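PDB 3QWU: DNA ligase from Aquifex aeolicus, which probably joins nucleic acid ends in an ATP-dependent reaction through its nucleotidyltransferase domain, and binds adenosine and calcium. Local coordinates for residues A[47-52]-A[87-92]; A[27-32]-A[102-107]; A[72-77]-A[188-193]. All coordinates share one frame; numbering follows the deposited sequence.

Interaction 1. Residues A[47-52]-A[87-92]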
# COMPACT_ATOMS: atom_id res chain seq x y z
N LYS A 47 8.14 -39.46 -5.52
CA LYS A 47 8.24 -40.55 -6.50
C LYS A 47 7.00 -41.46 -6.45
O LYS A 47 6.52 -41.91 -7.48
CB LYS A 47 9.52 -41.35 -6.27
CG LYS A 47 9.72 -42.57 -7.23
CD LYS A 47 9.46 -43.95 -6.53
CE LYS A 47 9.18 -45.11 -7.52
NZ LYS A 47 8.31 -46.15 -6.88
N ASP A 48 6.48 -41.70 -5.25
CA ASP A 48 5.39 -42.69 -5.05
C ASP A 48 4.00 -42.05 -5.03
O ASP A 48 2.99 -42.78 -5.11
CB ASP A 48 5.56 -43.45 -3.70
CG ASP A 48 6.78 -44.35 -3.68
OD1 ASP A 48 6.83 -45.31 -4.46
OD2 ASP A 48 7.67 -44.10 -2.85
N PHE A 49 3.94 -40.73 -4.87
CA PHE A 49 2.67 -40.01 -4.86
C PHE A 49 2.79 -38.50 -4.93
O PHE A 49 3.86 -37.94 -4.68
CB PHE A 49 1.86 -40.35 -3.60
CG PHE A 49 2.63 -40.26 -2.34
CD1 PHE A 49 3.23 -41.41 -1.79
CD2 PHE A 49 2.77 -39.03 -1.69
CE1 PHE A 49 3.95 -41.33 -0.61
CE2 PHE A 49 3.49 -38.92 -0.50
CZ PHE A 49 4.08 -40.06 0.06
N ILE A 50 1.67 -37.86 -5.30
CA ILE A 50 1.55 -36.42 -5.25
C ILE A 50 0.71 -35.95 -4.02
O ILE A 50 -0.32 -36.56 -3.66
CB ILE A 50 0.99 -35.84 -6.55
CG1 ILE A 50 1.93 -36.19 -7.71
CG2 ILE A 50 0.79 -34.31 -6.39
CD1 ILE A 50 1.31 -36.05 -9.09
N ILE A 51 1.20 -34.91 -3.36
CA ILE A 51 0.47 -34.29 -2.28
C ILE A 51 0.07 -32.98 -2.89
O ILE A 51 0.91 -32.12 -3.13
CB ILE A 51 1.31 -34.07 -1.00
CG1 ILE A 51 2.03 -35.36 -0.58
CG2 ILE A 51 0.39 -33.58 0.12
CD1 ILE A 51 1.13 -36.41 0.07
N TRP A 52 -1.22 -32.86 -3.19
CA TRP A 52 -1.70 -31.65 -3.82
C TRP A 52 -1.65 -30.52 -2.80
O TRP A 52 -1.78 -30.76 -1.60
CB TRP A 52 -3.10 -31.82 -4.43
CG TRP A 52 -3.04 -32.57 -5.73
CD1 TRP A 52 -3.01 -33.94 -5.91
CD2 TRP A 52 -2.99 -32.01 -7.04
NE1 TRP A 52 -2.95 -34.25 -7.25
CE2 TRP A 52 -2.93 -33.08 -7.96
CE3 TRP A 52 -2.99 -30.71 -7.54
CZ2 TRP A 52 -2.87 -32.87 -9.34
CZ3 TRP A 52 -2.94 -30.51 -8.90
CH2 TRP A 52 -2.88 -31.57 -9.78
N ARG A 87 0.10 -29.81 6.00
CA ARG A 87 -0.39 -30.98 5.29
C ARG A 87 0.48 -32.16 5.75
O ARG A 87 1.71 -32.10 5.65
CB ARG A 87 -0.28 -30.75 3.80
CG ARG A 87 -1.52 -30.04 3.17
CD ARG A 87 -1.22 -29.70 1.71
NE ARG A 87 -0.04 -28.84 1.69
CZ ARG A 87 0.82 -28.75 0.69
NH1 ARG A 87 0.62 -29.43 -0.43
NH2 ARG A 87 1.87 -27.94 0.78
N ILE A 88 -0.13 -33.17 6.34
CA ILE A 88 0.61 -34.20 7.03
C ILE A 88 0.31 -35.55 6.38
O ILE A 88 -0.86 -35.87 6.14
CB ILE A 88 0.27 -34.27 8.56
CG1 ILE A 88 0.54 -32.89 9.25
CG2 ILE A 88 1.07 -35.37 9.25
CD1 ILE A 88 -0.12 -32.71 10.66
N PHE A 89 1.36 -36.33 6.13
CA PHE A 89 1.20 -37.63 5.47
C PHE A 89 2.23 -38.67 5.87
O PHE A 89 3.29 -38.35 6.41
CB PHE A 89 1.26 -37.47 3.95
CG PHE A 89 2.56 -36.96 3.45
CD1 PHE A 89 2.80 -35.62 3.38
CD2 PHE A 89 3.55 -37.83 3.04
CE1 PHE A 89 4.00 -35.16 2.92
CE2 PHE A 89 4.74 -37.38 2.57
CZ PHE A 89 4.97 -36.05 2.51
N LYS A 90 1.94 -39.92 5.49
CA LYS A 90 2.82 -41.05 5.75
C LYS A 90 3.62 -41.45 4.51
O LYS A 90 3.06 -41.57 3.42
CB LYS A 90 1.98 -42.23 6.26
CG LYS A 90 2.78 -43.21 7.08
CD LYS A 90 2.00 -44.45 7.48
CE LYS A 90 2.97 -45.42 8.18
NZ LYS A 90 2.34 -46.63 8.67
N TYR A 91 4.93 -41.64 4.66
CA TYR A 91 5.79 -42.15 3.59
C TYR A 91 6.66 -43.23 4.23
O TYR A 91 7.43 -42.95 5.14
CB TYR A 91 6.65 -41.02 3.01
CG TYR A 91 7.21 -41.21 1.58
CD1 TYR A 91 7.27 -42.44 0.96
CD2 TYR A 91 7.68 -40.11 0.87
CE1 TYR A 91 7.77 -42.56 -0.37
CE2 TYR A 91 8.19 -40.22 -0.44
CZ TYR A 91 8.23 -41.44 -1.05
OH TYR A 91 8.75 -41.49 -2.32
N GLY A 92 6.57 -44.47 3.75
CA GLY A 92 7.34 -45.55 4.38
C GLY A 92 6.84 -45.75 5.81
O GLY A 92 5.63 -45.87 6.02
O HOH W 1 10.25 -38.99 -3.38
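Phe49 sets the geometry of this contact by directing its ring tip between two aromatic residues of strand 84-91. Its CG sits in the crowded position between backbone N and carbonyl carbon (chi1 49°), which brings the far end of the ring up to strand 84-91. There CZ lies over one face of Tyr91, 3.7 Å from Tyr91 CG, in an edge-to-face pair with planes 57° apart. The neighbouring edge atom Phe49 CE2 meets Phe89 CE2 at 3.7 Å. Phe89 in turn receives Ile51 over a face, the methyl CD1 standing 3.9 Å from the Phe89 ring centroid in a CH-pi contact. The Tyr91 ring, its CG anti to the backbone N, runs past Phe49 and delivers its hydroxyl to Asp48. Tyr91 OH donates to Asp48 OD2 at 2.9 Å, approaching from above the carboxylate plane, which stands 86° from the ring. A water donates back to Tyr91 OH at 3.1 Å and accepts from Lys47 N, so the hydroxyl is gripped twice. The other carboxylate oxygen, Asp48 OD1, forms a salt bridge with Lys47 NZ. An alanine at Tyr91 would remove the face that receives Phe49 and the bond to Asp48, and would probably loosen the hold on the loop 47-49. At the far end, Arg87 NH1 reaches Trp52 O at 3.0 Å from above the carbonyl plane; the guanidinium also bonds to Gly42 O and Ser99 O. CA separations of 8.3 Å (Ile51 to Arg87) and 8.7 Å (Asp48 to Tyr91) exclude a shared ladder. The evidence fits the face-to-face packing of two antiparallel sheets, with an aromatic cluster of Phe49, Phe89 and Tyr91 between them.

Interaction 2. Residues A[27-32]-A[102-107]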
# COMPACT_ATOMS: atom_id res chain seq x y z
N LEU A 27 14.40 -37.20 1.56
CA LEU A 27 13.44 -37.31 0.48
C LEU A 27 13.83 -36.29 -0.55
O LEU A 27 14.17 -35.15 -0.20
CB LEU A 27 12.00 -37.00 0.95
CG LEU A 27 11.27 -37.90 1.94
CD1 LEU A 27 11.90 -37.84 3.34
CD2 LEU A 27 9.79 -37.47 2.02
N GLU A 28 13.73 -36.69 -1.81
CA GLU A 28 13.99 -35.82 -2.95
C GLU A 28 12.65 -35.63 -3.63
O GLU A 28 11.97 -36.63 -3.88
CB GLU A 28 14.99 -36.49 -3.88
CG GLU A 28 15.88 -35.48 -4.58
CD GLU A 28 17.04 -36.16 -5.34
OE1 GLU A 28 17.36 -37.35 -5.08
OE2 GLU A 28 17.62 -35.49 -6.22
N TYR A 29 12.26 -34.39 -3.88
CA TYR A 29 10.91 -34.12 -4.40
C TYR A 29 10.87 -32.88 -5.27
O TYR A 29 11.83 -32.11 -5.30
CB TYR A 29 9.85 -34.05 -3.26
CG TYR A 29 9.99 -32.91 -2.25
CD1 TYR A 29 9.03 -31.89 -2.16
CD2 TYR A 29 11.04 -32.87 -1.35
CE1 TYR A 29 9.14 -30.86 -1.19
CE2 TYR A 29 11.17 -31.84 -0.39
CZ TYR A 29 10.23 -30.84 -0.32
OH TYR A 29 10.42 -29.84 0.62
N LEU A 30 9.78 -32.71 -6.01
CA LEU A 30 9.54 -31.50 -6.80
C LEU A 30 8.47 -30.69 -6.10
O LEU A 30 7.50 -31.25 -5.59
CB LEU A 30 9.11 -31.87 -8.21
CG LEU A 30 10.19 -32.60 -9.04
CD1 LEU A 30 10.33 -34.13 -8.67
CD2 LEU A 30 9.91 -32.44 -10.50
N ARG A 31 8.67 -29.37 -6.04
CA ARG A 31 7.80 -28.47 -5.28
C ARG A 31 7.30 -27.32 -6.12
O ARG A 31 8.08 -26.59 -6.72
CB ARG A 31 8.58 -27.88 -4.11
CG ARG A 31 7.78 -26.94 -3.23
CD ARG A 31 8.61 -26.43 -2.08
NE ARG A 31 9.58 -25.41 -2.49
CZ ARG A 31 9.33 -24.10 -2.61
NH1 ARG A 31 8.14 -23.60 -2.40
NH2 ARG A 31 10.30 -23.29 -2.96
N PHE A 32 5.98 -27.15 -6.15
CA PHE A 32 5.37 -26.02 -6.87
C PHE A 32 5.51 -24.73 -6.07
O PHE A 32 4.84 -24.55 -5.05
CB PHE A 32 3.90 -26.31 -7.22
CG PHE A 32 3.74 -27.03 -8.52
CD1 PHE A 32 3.76 -28.41 -8.57
CD2 PHE A 32 3.63 -26.32 -9.70
CE1 PHE A 32 3.63 -29.07 -9.80
CE2 PHE A 32 3.52 -26.97 -10.95
CZ PHE A 32 3.51 -28.33 -11.00
N GLY A 102 5.00 -25.90 0.47
CA GLY A 102 5.40 -27.22 0.03
C GLY A 102 6.77 -27.66 0.51
O GLY A 102 7.29 -28.64 0.01
N PHE A 103 7.36 -26.94 1.46
CA PHE A 103 8.56 -27.44 2.09
C PHE A 103 8.20 -28.45 3.18
O PHE A 103 7.14 -28.37 3.82
CB PHE A 103 9.35 -26.32 2.73
CG PHE A 103 9.83 -25.27 1.78
CD1 PHE A 103 11.02 -25.44 1.08
CD2 PHE A 103 9.11 -24.08 1.61
CE1 PHE A 103 11.49 -24.47 0.23
CE2 PHE A 103 9.58 -23.09 0.74
CZ PHE A 103 10.78 -23.30 0.05
N ILE A 104 9.11 -29.38 3.43
CA ILE A 104 8.98 -30.22 4.62
C ILE A 104 9.44 -29.38 5.78
O ILE A 104 10.61 -29.00 5.85
CB ILE A 104 9.80 -31.53 4.53
CG1 ILE A 104 9.34 -32.34 3.31
CG2 ILE A 104 9.61 -32.38 5.79
CD1 ILE A 104 10.08 -33.62 3.14
N CYS A 105 8.50 -29.09 6.67
CA CYS A 105 8.73 -28.20 7.81
C CYS A 105 9.46 -28.97 8.88
O CYS A 105 8.92 -29.93 9.43
CB CYS A 105 7.42 -27.72 8.40
SG CYS A 105 7.77 -26.62 9.82
N PRO A 106 10.70 -28.56 9.18
CA PRO A 106 11.48 -29.27 10.19
C PRO A 106 10.90 -29.14 11.60
O PRO A 106 11.02 -30.04 12.41
CB PRO A 106 12.87 -28.59 10.11
CG PRO A 106 12.86 -27.75 8.93
CD PRO A 106 11.46 -27.48 8.53
N PHE A 107 10.25 -28.01 11.89
CA PHE A 107 9.65 -27.84 13.19
C PHE A 107 8.40 -28.68 13.31
O PHE A 107 8.31 -29.51 14.23
CB PHE A 107 9.35 -26.37 13.46
CG PHE A 107 8.41 -26.14 14.62
CD1 PHE A 107 8.87 -26.18 15.90
CD2 PHE A 107 7.08 -25.88 14.40
CE1 PHE A 107 8.04 -25.94 16.96
CE2 PHE A 107 6.23 -25.67 15.45
CZ PHE A 107 6.71 -25.68 16.74
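Tyr29 OH is held by two hydrogen bonds: it accepts from Ile104 N at 3.1 Å, with an N-H...O angle of 143°, and donates weakly to Gly102 O at 3.4 Å. The hydroxyl thus straddles Phe103 and ties the inner strand 27-32 of the N-terminal antiparallel sheet to the loop that runs into helix 106-115, where Cys105 is the N-cap. The crowded position of CG, between the backbone N and the carbonyl carbon of Tyr29, directs the ring to this loop, and Gly102 O lies at the ring edge, in its plane, 3.1 Å from Tyr29 CE1. The second element is a stack. Arg31 leaves the strand with CG anti to the backbone N, runs past the Gly102 carbonyl and bends at chi3, so that its guanidinium lies flat on Phe103. The planes are 26° apart, and Arg31 CZ is 3.7 Å from the Phe103 ring centroid, over the face, which meets the criteria for a cation-pi interaction. Packing is tight here, with Arg31 NH2 only 3.0 Å from Phe103 CZ. Three further partners hold the guanidinium: NE forms a salt bridge with Glu22, while NH1 and NH2 bond to Gly101 O and Asn33 OD1. The carboxylate of Glu22 would be expected to offset much of the buried charge. Gly102 has a positive phi of 98°, and a CB there would lie 3.0 Å from Arg31 CG, so close passage of the arginine chain depends on the missing side chain. Helix 313-325 packs against Phe103 through Leu322. At the start of strand 27-32, two aliphatic tips meet, Leu27 CD2 lying 4.0 Å from Ile104 CD1.

Interaction 3. Residues A[72-77]-A[188-193]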
# COMPACT_ATOMS: atom_id res chain seq x y z
N GLU A 72 -25.43 -22.41 -2.84
CA GLU A 72 -26.67 -22.93 -3.39
C GLU A 72 -27.26 -24.03 -2.53
O GLU A 72 -28.37 -24.50 -2.82
CB GLU A 72 -26.43 -23.64 -4.73
CG GLU A 72 -25.79 -22.84 -5.84
CD GLU A 72 -25.36 -23.77 -6.98
OE1 GLU A 72 -24.79 -24.86 -6.68
OE2 GLU A 72 -25.63 -23.40 -8.16
N ALA A 73 -26.50 -24.51 -1.56
CA ALA A 73 -26.90 -25.57 -0.67
C ALA A 73 -26.57 -25.15 0.76
O ALA A 73 -25.98 -24.11 0.97
CB ALA A 73 -26.16 -26.87 -1.04
N PRO A 74 -26.98 -25.93 1.74
CA PRO A 74 -26.55 -25.68 3.10
C PRO A 74 -25.05 -25.75 3.23
O PRO A 74 -24.35 -26.36 2.38
CB PRO A 74 -27.16 -26.83 3.88
CG PRO A 74 -28.30 -27.31 3.07
CD PRO A 74 -27.90 -27.09 1.66
N PHE A 75 -24.54 -25.15 4.31
CA PHE A 75 -23.13 -25.10 4.49
C PHE A 75 -22.75 -25.20 5.95
O PHE A 75 -23.42 -24.67 6.85
CB PHE A 75 -22.51 -23.83 3.84
CG PHE A 75 -23.20 -22.60 4.23
CD1 PHE A 75 -22.81 -21.89 5.35
CD2 PHE A 75 -24.31 -22.15 3.51
CE1 PHE A 75 -23.47 -20.75 5.74
CE2 PHE A 75 -24.98 -21.05 3.90
CZ PHE A 75 -24.56 -20.32 5.02
N TRP A 76 -21.64 -25.87 6.16
CA TRP A 76 -21.05 -25.99 7.47
C TRP A 76 -20.17 -24.75 7.78
O TRP A 76 -19.43 -24.26 6.92
CB TRP A 76 -20.21 -27.27 7.54
CG TRP A 76 -21.03 -28.54 7.56
CD1 TRP A 76 -21.34 -29.33 6.50
CD2 TRP A 76 -21.61 -29.16 8.70
NE1 TRP A 76 -22.06 -30.41 6.91
CE2 TRP A 76 -22.25 -30.34 8.26
CE3 TRP A 76 -21.64 -28.85 10.07
CZ2 TRP A 76 -22.92 -31.19 9.12
CZ3 TRP A 76 -22.30 -29.72 10.93
CH2 TRP A 76 -22.95 -30.86 10.45
N VAL A 77 -20.24 -24.29 9.01
CA VAL A 77 -19.47 -23.14 9.47
C VAL A 77 -18.47 -23.64 10.45
O VAL A 77 -18.82 -24.29 11.40
CB VAL A 77 -20.39 -22.12 10.06
CG1 VAL A 77 -19.62 -20.98 10.69
CG2 VAL A 77 -21.32 -21.59 8.93
N LEU A 188 -19.35 -24.93 14.10
CA LEU A 188 -20.48 -24.13 14.59
C LEU A 188 -21.82 -24.73 14.21
O LEU A 188 -22.81 -24.51 14.92
CB LEU A 188 -20.41 -22.70 14.06
CG LEU A 188 -19.37 -21.79 14.71
CD1 LEU A 188 -19.57 -21.74 16.25
CD2 LEU A 188 -17.89 -22.14 14.30
N GLY A 189 -21.82 -25.47 13.10
CA GLY A 189 -22.96 -26.22 12.66
C GLY A 189 -23.20 -26.04 11.16
O GLY A 189 -22.33 -25.54 10.41
N ARG A 190 -24.38 -26.47 10.75
CA ARG A 190 -24.80 -26.55 9.36
C ARG A 190 -25.90 -25.55 9.16
O ARG A 190 -26.88 -25.55 9.90
CB ARG A 190 -25.34 -27.95 9.08
CG ARG A 190 -25.78 -28.17 7.67
CD ARG A 190 -25.99 -29.60 7.48
NE ARG A 190 -26.06 -29.96 6.08
CZ ARG A 190 -27.15 -29.89 5.35
NH1 ARG A 190 -28.28 -29.43 5.88
NH2 ARG A 190 -27.11 -30.25 4.06
N PHE A 191 -25.74 -24.69 8.15
CA PHE A 191 -26.60 -23.51 8.03
C PHE A 191 -27.05 -23.31 6.61
O PHE A 191 -26.45 -23.88 5.69
CB PHE A 191 -25.87 -22.23 8.49
CG PHE A 191 -25.56 -22.22 9.96
CD1 PHE A 191 -26.49 -21.76 10.87
CD2 PHE A 191 -24.33 -22.67 10.43
CE1 PHE A 191 -26.21 -21.78 12.25
CE2 PHE A 191 -24.03 -22.66 11.78
CZ PHE A 191 -24.96 -22.23 12.69
N THR A 192 -28.08 -22.47 6.46
CA THR A 192 -28.51 -21.92 5.17
C THR A 192 -28.47 -20.42 5.24
O THR A 192 -28.48 -19.85 6.35
CB THR A 192 -29.98 -22.30 4.84
OG1 THR A 192 -30.84 -21.65 5.78
CG2 THR A 192 -30.21 -23.80 4.93
N ALA A 193 -28.47 -19.77 4.06
CA ALA A 193 -28.55 -18.30 3.95
C ALA A 193 -29.96 -17.72 4.14
O ALA A 193 -30.27 -16.67 3.61
CB ALA A 193 -27.96 -17.81 2.58
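Arg190, Val77 and Phe75 lose the most surface, and they mark both faces of an antiparallel ladder. Arg190, paired with Trp76 at a non-hydrogen-bonded position, stretches along the strand pair with CG anti to the backbone N and the chain extended as far as NE. Its CB stands 3.7 Å from the centroid of the six-membered ring of Trp76, almost on the ring normal, a CH-pi contact. Farther out, one guanidinium face rests on Pro74, with Arg190 NH2 3.3 Å from Pro74 CG, while NH2 also forms a salt bridge with Asp221. Val77 and Phe75 project from the other face together with Phe191. Val77 CG2 meets Phe191 CD2 at 3.5 Å, and Phe75 carries the Phe191 carbonyl oxygen over one face of its ring. Helix 195-210 packs on this side through Ile201. The backbone supplies the register: Phe75 N to Phe191 O and Phe191 N to Phe75 O are both 2.7 Å, and Val77 N to Gly189 O is 2.8 Å. Val77 O, however, accepts from Leu188 N at 2.8 Å, an irregularity resembling a bulge, at which Gly189 has positive phi. This is the edge pairing of a mixed five-stranded sheet in the nucleotidyltransferase domain, whose strand 75-80 ends in the adenosine-binding residues Glu78, Glu79 and Lys80.

How the interactions relate
Interactions 1 and 2 form one continuous core, their centres 10 Å apart. Tyr91 CD2 touches Leu27 CD2 at 3.6 Å, and Arg87 NH2 lies 3.7 Å from Gly102 CA; residues 27-32 and 47-52 contribute strands to the same N-terminal sheet. Interaction 3 stands apart, its centre about 31 Å from that of interaction 1 and 35 Å from that of interaction 2. The adenosine lies between: the side chain of Arg87 is about 9 Å from the ligand and that of Leu188 about 8 Å, so interactions 1 and 3 flank the nucleotide site. Strands 75-80 and 84-91 follow each other in the chain, and the turn between them carries Asp82, a calcium ligand.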